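Local coordinates for protein putative oxidoreductase (Pseudomonas putida, PDB 3L6D) that is a putative oxidoreductase that probably binds NADP through a Rossmann-type domain, its biological substrate not being established, at residues Thr144-Arg147 and Glu148-Glu151; Gln152-Ala155 and Leu156-Leu160; Gly201-Val204 and Ser205-Arg209. All coordinates share one frame; numbering follows the deposited sequence.

Contact 1 (Thr144-Arg147 and Glu148-Glu151); sequences TGDR and EAFE
D146 caps the helix that starts at R147 by reaching its carboxylate forward to the first turn, where OD1 takes the amide hydrogen of A149. The bond is short and nearly straight, D146 OD1 to A149 N being 2.8 Å with an angle of 168° at the hydrogen, although the donor comes from above the carboxylate plane, 36° out of it. What brings the carboxylate here is the first torsion of D146, with CG anti to N (chi1 -170°), which swings OD1 forward along the chain. The methyl of A149 lies close to the same oxygen, D146 OD1 to A149 CB being 3.5 Å. E148 also comes near: its chain bends at chi2, and its OE1 ends 3.8 Å from D146 OD1, two acids whose negative charges would repel. Regular helix bonds begin at once, from F150 N to D146 O (3.0 Å) and from E151 N to R147 O (2.9 Å). Over the second of these carbonyls folds E151, whose CG lies 3.5 Å from R147 O, while the F150 ring turns an edge toward the same oxygen. That ring points into the domain, where it meets H143 and F166, and A149 packs on H121 and V123 of strand 121-128. D146 thus stands where strand 140-145 gives way to helix 147-152. A carboxylate at a helix N-terminus should be stabilised by the helix dipole as well as by the hydrogen bond from A149 N; E148, in the first turn, probably benefits likewise, which would offset part of the repulsion between the two acids.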
ATOM      1  N   THR B 144     -13.338 -21.588   3.171  1.00 21.86           N
ATOM      2  CA  THR B 144     -13.678 -22.424   2.032  1.00 21.40           C
ATOM      3  C   THR B 144     -14.056 -23.811   2.596  1.00 22.82           C
ATOM      4  O   THR B 144     -14.046 -23.982   3.819  1.00 21.93           O
ATOM      5  CB  THR B 144     -12.520 -22.486   0.973  1.00 21.94           C
ATOM      6  OG1 THR B 144     -13.000 -23.135  -0.207  1.00 18.59           O
ATOM      7  CG2 THR B 144     -11.290 -23.193   1.474  1.00 19.58           C
ATOM      8  N   GLY B 145     -14.387 -24.774   1.735  1.00 23.33           N
ATOM      9  CA  GLY B 145     -14.764 -26.132   2.167  1.00 22.96           C
ATOM     10  C   GLY B 145     -16.273 -26.294   2.076  1.00 23.06           C
ATOM     11  O   GLY B 145     -16.842 -26.219   0.996  1.00 21.73           O
ATOM     12  N   ASP B 146     -16.925 -26.428   3.231  1.00 23.31           N
ATOM     13  CA  ASP B 146     -18.354 -26.711   3.312  1.00 24.49           C
ATOM     14  C   ASP B 146     -19.142 -25.424   3.515  1.00 22.44           C
ATOM     15  O   ASP B 146     -19.143 -24.838   4.613  1.00 21.74           O
ATOM     16  CB  ASP B 146     -18.580 -27.687   4.475  1.00 28.16           C
ATOM     17  CG  ASP B 146     -19.997 -28.264   4.527  1.00 43.16           C
ATOM     18  OD1 ASP B 146     -21.017 -27.529   4.617  1.00 30.37           O
ATOM     19  OD2 ASP B 146     -20.076 -29.503   4.531  1.00 32.27           O
ATOM     20  N   ARG B 147     -19.857 -24.983   2.466  1.00 21.49           N
ATOM     21  CA  ARG B 147     -20.522 -23.690   2.509  1.00 21.27           C
ATOM     22  C   ARG B 147     -21.612 -23.674   3.567  1.00 21.34           C
ATOM     23  O   ARG B 147     -21.774 -22.687   4.264  1.00 21.43           O
ATOM     24  CB  ARG B 147     -21.165 -23.331   1.134  1.00 22.49           C
ATOM     25  CG  ARG B 147     -21.685 -21.896   1.024  1.00 31.36           C
ATOM     26  CD  ARG B 147     -22.302 -21.589  -0.403  1.00 27.69           C
ATOM     27  NE  ARG B 147     -21.260 -21.341  -1.435  1.00 35.74           N
ATOM     28  CZ  ARG B 147     -20.733 -20.149  -1.751  1.00 29.20           C
ATOM     29  NH1 ARG B 147     -21.132 -19.031  -1.136  1.00 36.89           N
ATOM     30  NH2 ARG B 147     -19.787 -20.068  -2.688  1.00 36.21           N
ATOM     31  N   GLU B 148     -22.371 -24.755   3.658  1.00 21.59           N
ATOM     32  CA  GLU B 148     -23.491 -24.815   4.610  1.00 23.08           C
ATOM     33  C   GLU B 148     -22.978 -24.740   6.062  1.00 22.56           C
ATOM     34  O   GLU B 148     -23.488 -23.956   6.860  1.00 21.89           O
ATOM     35  CB  GLU B 148     -24.374 -26.039   4.349  1.00 26.48           C
ATOM     36  CG  GLU B 148     -25.094 -25.985   2.982  1.00 47.33           C
ATOM     37  CD  GLU B 148     -24.413 -26.872   1.935  1.00 32.00           C
ATOM     38  OE1 GLU B 148     -23.229 -26.638   1.598  1.00 47.31           O
ATOM     39  OE2 GLU B 148     -25.075 -27.853   1.494  1.00 48.38           O
ATOM     40  N   ALA B 149     -21.940 -25.506   6.378  1.00 21.60           N
ATOM     41  CA  ALA B 149     -21.366 -25.442   7.744  1.00 20.72           C
ATOM     42  C   ALA B 149     -20.768 -24.055   8.047  1.00 20.73           C
ATOM     43  O   ALA B 149     -20.871 -23.539   9.198  1.00 21.11           O
ATOM     44  CB  ALA B 149     -20.302 -26.526   7.930  1.00 19.76           C
ATOM     45  N   PHE B 150     -20.101 -23.455   7.052  1.00 20.37           N
ATOM     46  CA  PHE B 150     -19.603 -22.111   7.226  1.00 21.28           C
ATOM     47  C   PHE B 150     -20.767 -21.130   7.544  1.00 21.89           C
ATOM     48  O   PHE B 150     -20.653 -20.309   8.446  1.00 21.72           O
ATOM     49  CB  PHE B 150     -18.824 -21.607   5.991  1.00 22.41           C
ATOM     50  CG  PHE B 150     -18.681 -20.103   5.973  1.00 23.36           C
ATOM     51  CD1 PHE B 150     -17.710 -19.494   6.735  1.00 24.96           C
ATOM     52  CD2 PHE B 150     -19.556 -19.323   5.248  1.00 24.65           C
ATOM     53  CE1 PHE B 150     -17.579 -18.097   6.759  1.00 25.91           C
ATOM     54  CE2 PHE B 150     -19.460 -17.930   5.249  1.00 24.94           C
ATOM     55  CZ  PHE B 150     -18.458 -17.318   5.987  1.00 26.70           C
ATOM     56  N   GLU B 151     -21.865 -21.217   6.800  1.00 22.58           N
ATOM     57  CA  GLU B 151     -23.009 -20.329   7.070  1.00 23.69           C
ATOM     58  C   GLU B 151     -23.579 -20.561   8.473  1.00 22.81           C
ATOM     59  O   GLU B 151     -23.886 -19.596   9.187  1.00 23.58           O
ATOM     60  CB  GLU B 151     -24.121 -20.493   6.021  1.00 25.89           C
ATOM     61  CG  GLU B 151     -23.817 -19.912   4.644  1.00 48.78           C
ATOM     62  CD  GLU B 151     -23.537 -18.411   4.654  1.00 30.96           C
ATOM     63  OE1 GLU B 151     -24.036 -17.669   5.544  1.00 48.82           O
ATOM     64  OE2 GLU B 151     -22.779 -17.970   3.751  1.00 49.29           O
TER

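Contact 2 (Gln152-Ala155 and Leu156-Leu160); sequences QHRA and LLEGL
R154 and E158, one helical turn apart, join in a salt bridge, with NH1 of R154 3.1 Å from OE2 of E158. The carboxylate oxygen sits at the edge of the guanidinium, only 8° out of its plane, and the N-H points at it almost straight (161°). The two flat groups are nevertheless turned 61° against each other; the arginine chain bends at chi3, while the glutamate stays extended beyond CG. The same oxygen lies against the arginine's aliphatic part, R154 CD to E158 OE2 being 3.3 Å, and the glutamate's CG rests beside R154 O at 3.4 Å. R154 O accepts from E158 N, so backbone and side chains tie the same two residues together. L157 leans its CG against H153 O (3.4 Å), which takes the L157 amide as well. H153 packs on T96 and L157 on V98, both of strand 96-99, whereas L156 reaches L28 of helix 19-30. The whole is an i to i+4 salt bridge along a short helical segment that packs beside strands 96-99 and 163-166 and helix 19-30 in the Rossmann-type NAD-binding domain.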
ATOM      1  N   GLN B 152     -23.690 -21.826   8.870  1.00 21.23           N
ATOM      2  CA  GLN B 152     -24.172 -22.144  10.221  1.00 23.02           C
ATOM      3  C   GLN B 152     -23.351 -21.436  11.299  1.00 21.52           C
ATOM      4  O   GLN B 152     -23.909 -20.948  12.304  1.00 20.26           O
ATOM      5  CB  GLN B 152     -24.185 -23.665  10.457  1.00 24.16           C
ATOM      6  CG  GLN B 152     -24.595 -24.101  11.854  1.00 27.58           C
ATOM      7  CD  GLN B 152     -24.474 -25.625  12.053  1.00 26.93           C
ATOM      8  OE1 GLN B 152     -24.248 -26.370  11.101  1.00 28.62           O
ATOM      9  NE2 GLN B 152     -24.594 -26.077  13.301  1.00 27.78           N
ATOM     10  N   HIS B 153     -22.035 -21.375  11.092  1.00 18.71           N
ATOM     11  CA  HIS B 153     -21.129 -20.878  12.110  1.00 19.18           C
ATOM     12  C   HIS B 153     -20.542 -19.506  11.799  1.00 20.38           C
ATOM     13  O   HIS B 153     -19.592 -19.047  12.435  1.00 19.89           O
ATOM     14  CB  HIS B 153     -20.011 -21.928  12.383  1.00 18.63           C
ATOM     15  CG  HIS B 153     -20.561 -23.221  12.900  1.00 18.96           C
ATOM     16  ND1 HIS B 153     -21.237 -23.311  14.101  1.00 18.79           N
ATOM     17  CD2 HIS B 153     -20.627 -24.452  12.337  1.00 17.82           C
ATOM     18  CE1 HIS B 153     -21.658 -24.552  14.271  1.00 17.00           C
ATOM     19  NE2 HIS B 153     -21.272 -25.271  13.228  1.00 20.77           N
ATOM     20  N   ARG B 154     -21.127 -18.827  10.838  1.00 20.93           N
ATOM     21  CA  ARG B 154     -20.538 -17.579  10.367  1.00 24.53           C
ATOM     22  C   ARG B 154     -20.458 -16.525  11.468  1.00 21.20           C
ATOM     23  O   ARG B 154     -19.448 -15.868  11.588  1.00 19.70           O
ATOM     24  CB  ARG B 154     -21.357 -17.027   9.181  1.00 29.30           C
ATOM     25  CG  ARG B 154     -20.732 -15.790   8.615  1.00 40.77           C
ATOM     26  CD  ARG B 154     -21.810 -14.959   7.994  1.00 36.93           C
ATOM     27  NE  ARG B 154     -21.845 -15.182   6.569  1.00 43.39           N
ATOM     28  CZ  ARG B 154     -21.138 -14.466   5.701  1.00 39.66           C
ATOM     29  NH1 ARG B 154     -20.351 -13.511   6.146  1.00 44.47           N
ATOM     30  NH2 ARG B 154     -21.223 -14.705   4.402  1.00 43.35           N
ATOM     31  N   ALA B 155     -21.525 -16.367  12.264  1.00 22.34           N
ATOM     32  CA  ALA B 155     -21.554 -15.343  13.327  1.00 23.09           C
ATOM     33  C   ALA B 155     -20.421 -15.604  14.336  1.00 23.99           C
ATOM     34  O   ALA B 155     -19.717 -14.694  14.769  1.00 23.56           O
ATOM     35  CB  ALA B 155     -22.982 -15.304  14.081  1.00 24.02           C
ATOM     36  N   LEU B 156     -20.213 -16.870  14.651  1.00 24.17           N
ATOM     37  CA  LEU B 156     -19.142 -17.253  15.566  1.00 24.62           C
ATOM     38  C   LEU B 156     -17.771 -16.870  14.998  1.00 24.26           C
ATOM     39  O   LEU B 156     -16.961 -16.230  15.678  1.00 24.24           O
ATOM     40  CB  LEU B 156     -19.187 -18.782  15.777  1.00 23.05           C
ATOM     41  CG  LEU B 156     -18.030 -19.398  16.529  1.00 27.57           C
ATOM     42  CD1 LEU B 156     -18.065 -18.951  17.981  1.00 22.87           C
ATOM     43  CD2 LEU B 156     -18.160 -20.914  16.395  1.00 22.19           C
ATOM     44  N   LEU B 157     -17.536 -17.237  13.744  1.00 23.44           N
ATOM     45  CA  LEU B 157     -16.272 -17.000  13.097  1.00 24.70           C
ATOM     46  C   LEU B 157     -16.036 -15.493  12.863  1.00 23.85           C
ATOM     47  O   LEU B 157     -14.907 -15.028  12.863  1.00 22.56           O
ATOM     48  CB  LEU B 157     -16.216 -17.783  11.786  1.00 26.25           C
ATOM     49  CG  LEU B 157     -16.254 -19.312  12.037  1.00 27.01           C
ATOM     50  CD1 LEU B 157     -16.166 -20.076  10.748  1.00 27.96           C
ATOM     51  CD2 LEU B 157     -15.129 -19.766  13.067  1.00 26.62           C
ATOM     52  N   GLU B 158     -17.114 -14.751  12.689  1.00 24.98           N
ATOM     53  CA  GLU B 158     -17.028 -13.279  12.646  1.00 26.51           C
ATOM     54  C   GLU B 158     -16.513 -12.689  13.957  1.00 27.09           C
ATOM     55  O   GLU B 158     -16.076 -11.541  13.988  1.00 27.72           O
ATOM     56  CB  GLU B 158     -18.364 -12.630  12.206  1.00 27.77           C
ATOM     57  CG  GLU B 158     -18.528 -12.696  10.699  1.00 32.69           C
ATOM     58  CD  GLU B 158     -19.946 -12.348  10.210  1.00 30.62           C
ATOM     59  OE1 GLU B 158     -20.890 -12.210  11.036  1.00 34.42           O
ATOM     60  OE2 GLU B 158     -20.091 -12.282   8.965  1.00 33.94           O
ATOM     61  N   GLY B 159     -16.546 -13.473  15.032  1.00 26.04           N
ATOM     62  CA  GLY B 159     -15.922 -13.042  16.268  1.00 25.23           C
ATOM     63  C   GLY B 159     -14.407 -12.896  16.148  1.00 24.93           C
ATOM     64  O   GLY B 159     -13.795 -12.090  16.866  1.00 25.61           O
ATOM     65  N   LEU B 160     -13.808 -13.679  15.250  1.00 22.73           N
ATOM     66  CA  LEU B 160     -12.369 -13.659  15.009  1.00 23.03           C
ATOM     67  C   LEU B 160     -11.895 -12.601  13.977  1.00 22.88           C
ATOM     68  O   LEU B 160     -10.761 -12.162  14.015  1.00 25.40           O
ATOM     69  CB  LEU B 160     -11.907 -15.042  14.536  1.00 23.26           C
ATOM     70  CG  LEU B 160     -12.245 -16.223  15.473  1.00 25.50           C
ATOM     71  CD1 LEU B 160     -11.811 -17.524  14.763  1.00 24.04           C
ATOM     72  CD2 LEU B 160     -11.522 -16.037  16.823  1.00 24.12           C
TER

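Contact 3 (Gly201-Val204 and Ser205-Arg209); sequences GLPV and SKTAR
P203 O is gripped by three donors at the start of helix 204-232: the amides of K206 and T207 and the hydroxyl of T207. The hydroxyl makes the shortest bond, T207 OG1 lying 2.8 Å from P203 O and giving its proton to it. The T207 amide, at 3.0 Å from N to P203 O, comes nearly head-on to the carbonyl, whereas K206 N and the hydroxyl both stand well above the carbonyl plane, 48° and 50° out of it. A side chain therefore shares its acceptor with its own backbone N-H. This depends on the first torsion of T207 (chi1 -50°), which places OG1 beside the backbone N and sends the methyl, CG2, anti to it. The hydroxyl also rests against the side chain of L202, T207 OG1 being 3.4 Å from L202 CB, while T207 CG2 lies 4.1 Å from L202 CB. Across the turn, the ring of P203 and the T207 side chain meet at about a right angle. One residue on, V204 O accepts from A208 N at 3.0 Å, and the A208 methyl packs close by, A208 CB to V204 O being 3.3 Å; T207 N adds a weak bond to V204 O. P203 occupies the N-cap position. G201, two residues earlier, has a positive phi and closes helix 169-199 in a Schellman motif. The link between the two long helices is thus only a few residues long. V204 packs back on V194 and D198 of helix 169-199, and the second subunit also packs here: V204 and S205 meet its L230, L202 meets its E171, and R209 forms a salt bridge to its E231.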
ATOM      1  N   GLY B 201      21.162   9.626   3.684  1.00 26.83           N
ATOM      2  CA  GLY B 201      21.385  10.385   4.919  1.00 27.34           C
ATOM      3  C   GLY B 201      20.077  10.789   5.596  1.00 27.43           C
ATOM      4  O   GLY B 201      20.065  11.665   6.471  1.00 27.27           O
ATOM      5  N   LEU B 202      18.976  10.144   5.195  1.00 26.61           N
ATOM      6  CA  LEU B 202      17.680  10.337   5.842  1.00 26.72           C
ATOM      7  C   LEU B 202      17.481   9.237   6.891  1.00 28.23           C
ATOM      8  O   LEU B 202      17.270   8.084   6.540  1.00 29.27           O
ATOM      9  CB  LEU B 202      16.531  10.319   4.813  1.00 24.93           C
ATOM     10  CG  LEU B 202      16.677  11.179   3.545  1.00 26.82           C
ATOM     11  CD1 LEU B 202      15.479  11.045   2.672  1.00 23.82           C
ATOM     12  CD2 LEU B 202      16.968  12.682   3.859  1.00 23.94           C
ATOM     13  N   PRO B 203      17.512   9.596   8.179  1.00 28.72           N
ATOM     14  CA  PRO B 203      17.495   8.519   9.163  1.00 29.07           C
ATOM     15  C   PRO B 203      16.154   7.798   9.204  1.00 28.82           C
ATOM     16  O   PRO B 203      15.080   8.426   9.236  1.00 27.65           O
ATOM     17  CB  PRO B 203      17.800   9.224  10.498  1.00 29.13           C
ATOM     18  CG  PRO B 203      17.488  10.662  10.281  1.00 44.82           C
ATOM     19  CD  PRO B 203      17.381  10.932   8.793  1.00 29.42           C
ATOM     20  N   VAL B 204      16.245   6.474   9.234  1.00 29.08           N
ATOM     21  CA  VAL B 204      15.064   5.612   9.211  1.00 29.73           C
ATOM     22  C   VAL B 204      14.033   6.089  10.231  1.00 30.04           C
ATOM     23  O   VAL B 204      12.875   6.204   9.906  1.00 31.05           O
ATOM     24  CB  VAL B 204      15.492   4.123   9.403  1.00 30.18           C
ATOM     25  CG1 VAL B 204      14.297   3.230   9.616  1.00 37.19           C
ATOM     26  CG2 VAL B 204      16.299   3.656   8.196  1.00 36.18           C
ATOM     27  N   SER B 205      14.477   6.446  11.429  1.00 31.55           N
ATOM     28  CA  SER B 205      13.598   6.849  12.539  1.00 34.14           C
ATOM     29  C   SER B 205      12.814   8.154  12.399  1.00 36.32           C
ATOM     30  O   SER B 205      11.822   8.346  13.116  1.00 37.17           O
ATOM     31  CB  SER B 205      14.361   6.886  13.873  1.00 34.48           C
ATOM     32  OG  SER B 205      15.518   7.694  13.787  1.00 41.19           O
ATOM     33  N   LYS B 206      13.231   9.075  11.536  1.00 37.10           N
ATOM     34  CA  LYS B 206      12.327  10.221  11.285  1.00 37.82           C
ATOM     35  C   LYS B 206      11.622  10.138   9.932  1.00 35.64           C
ATOM     36  O   LYS B 206      10.492  10.650   9.738  1.00 37.50           O
ATOM     37  CB  LYS B 206      13.017  11.564  11.518  1.00 40.14           C
ATOM     38  CG  LYS B 206      12.037  12.760  11.490  1.00 48.17           C
ATOM     39  CD  LYS B 206      12.246  13.714  12.664  1.00 42.55           C
ATOM     40  CE  LYS B 206      13.427  14.662  12.482  1.00 48.22           C
ATOM     41  NZ  LYS B 206      14.699  14.001  12.873  1.00 43.59           N
ATOM     42  N   THR B 207      12.236   9.386   9.032  1.00 31.10           N
ATOM     43  CA  THR B 207      11.790   9.357   7.662  1.00 27.96           C
ATOM     44  C   THR B 207      10.627   8.400   7.457  1.00 24.97           C
ATOM     45  O   THR B 207       9.741   8.652   6.625  1.00 23.72           O
ATOM     46  CB  THR B 207      12.971   9.066   6.750  1.00 28.05           C
ATOM     47  OG1 THR B 207      14.036   9.979   7.096  1.00 28.54           O
ATOM     48  CG2 THR B 207      12.593   9.280   5.315  1.00 29.29           C
ATOM     49  N   ALA B 208      10.610   7.317   8.239  1.00 22.79           N
ATOM     50  CA  ALA B 208       9.586   6.287   8.080  1.00 21.48           C
ATOM     51  C   ALA B 208       8.214   6.889   8.266  1.00 20.89           C
ATOM     52  O   ALA B 208       7.347   6.692   7.418  1.00 20.52           O
ATOM     53  CB  ALA B 208       9.812   5.119   9.101  1.00 21.86           C
ATOM     54  N   ARG B 209       8.001   7.635   9.353  1.00 20.16           N
ATOM     55  CA  ARG B 209       6.648   8.178   9.573  1.00 22.08           C
ATOM     56  C   ARG B 209       6.247   9.176   8.479  1.00 20.41           C
ATOM     57  O   ARG B 209       5.110   9.146   7.992  1.00 19.25           O
ATOM     58  CB  ARG B 209       6.464   8.811  10.948  1.00 24.68           C
ATOM     59  CG  ARG B 209       5.065   9.377  11.154  1.00 42.50           C
ATOM     60  CD  ARG B 209       4.748   9.500  12.629  1.00 31.22           C
ATOM     61  NE  ARG B 209       4.220   8.224  13.101  1.00 44.83           N
ATOM     62  CZ  ARG B 209       4.258   7.812  14.362  1.00 34.79           C
ATOM     63  NH1 ARG B 209       4.833   8.566  15.301  1.00 46.21           N
ATOM     64  NH2 ARG B 209       3.735   6.630  14.683  1.00 45.77           N
TER

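Overall arrangement
Contacts 1 and 2 are consecutive in the chain: residues 144-151 lead directly into 152-160, and their centres are 11 Å apart. They cover the passage from strand 140-145 through helices 147-152 and 154-157 toward strand 163-166, outermost of the sheet within this chain, in the NAD-binding domain. A weak, long ion pair between E151 and R154 spans the join. Contact 3 belongs to the C-terminal, reductive-aminase-like domain on the far side of the chain's centre, 47 Å from contact 1 and 41 Å from contact 2 between centres. Its nearest atoms are about 24 Å from contact 2. Helix 169-199 runs between the two regions, and only contact 3 touches the second subunit.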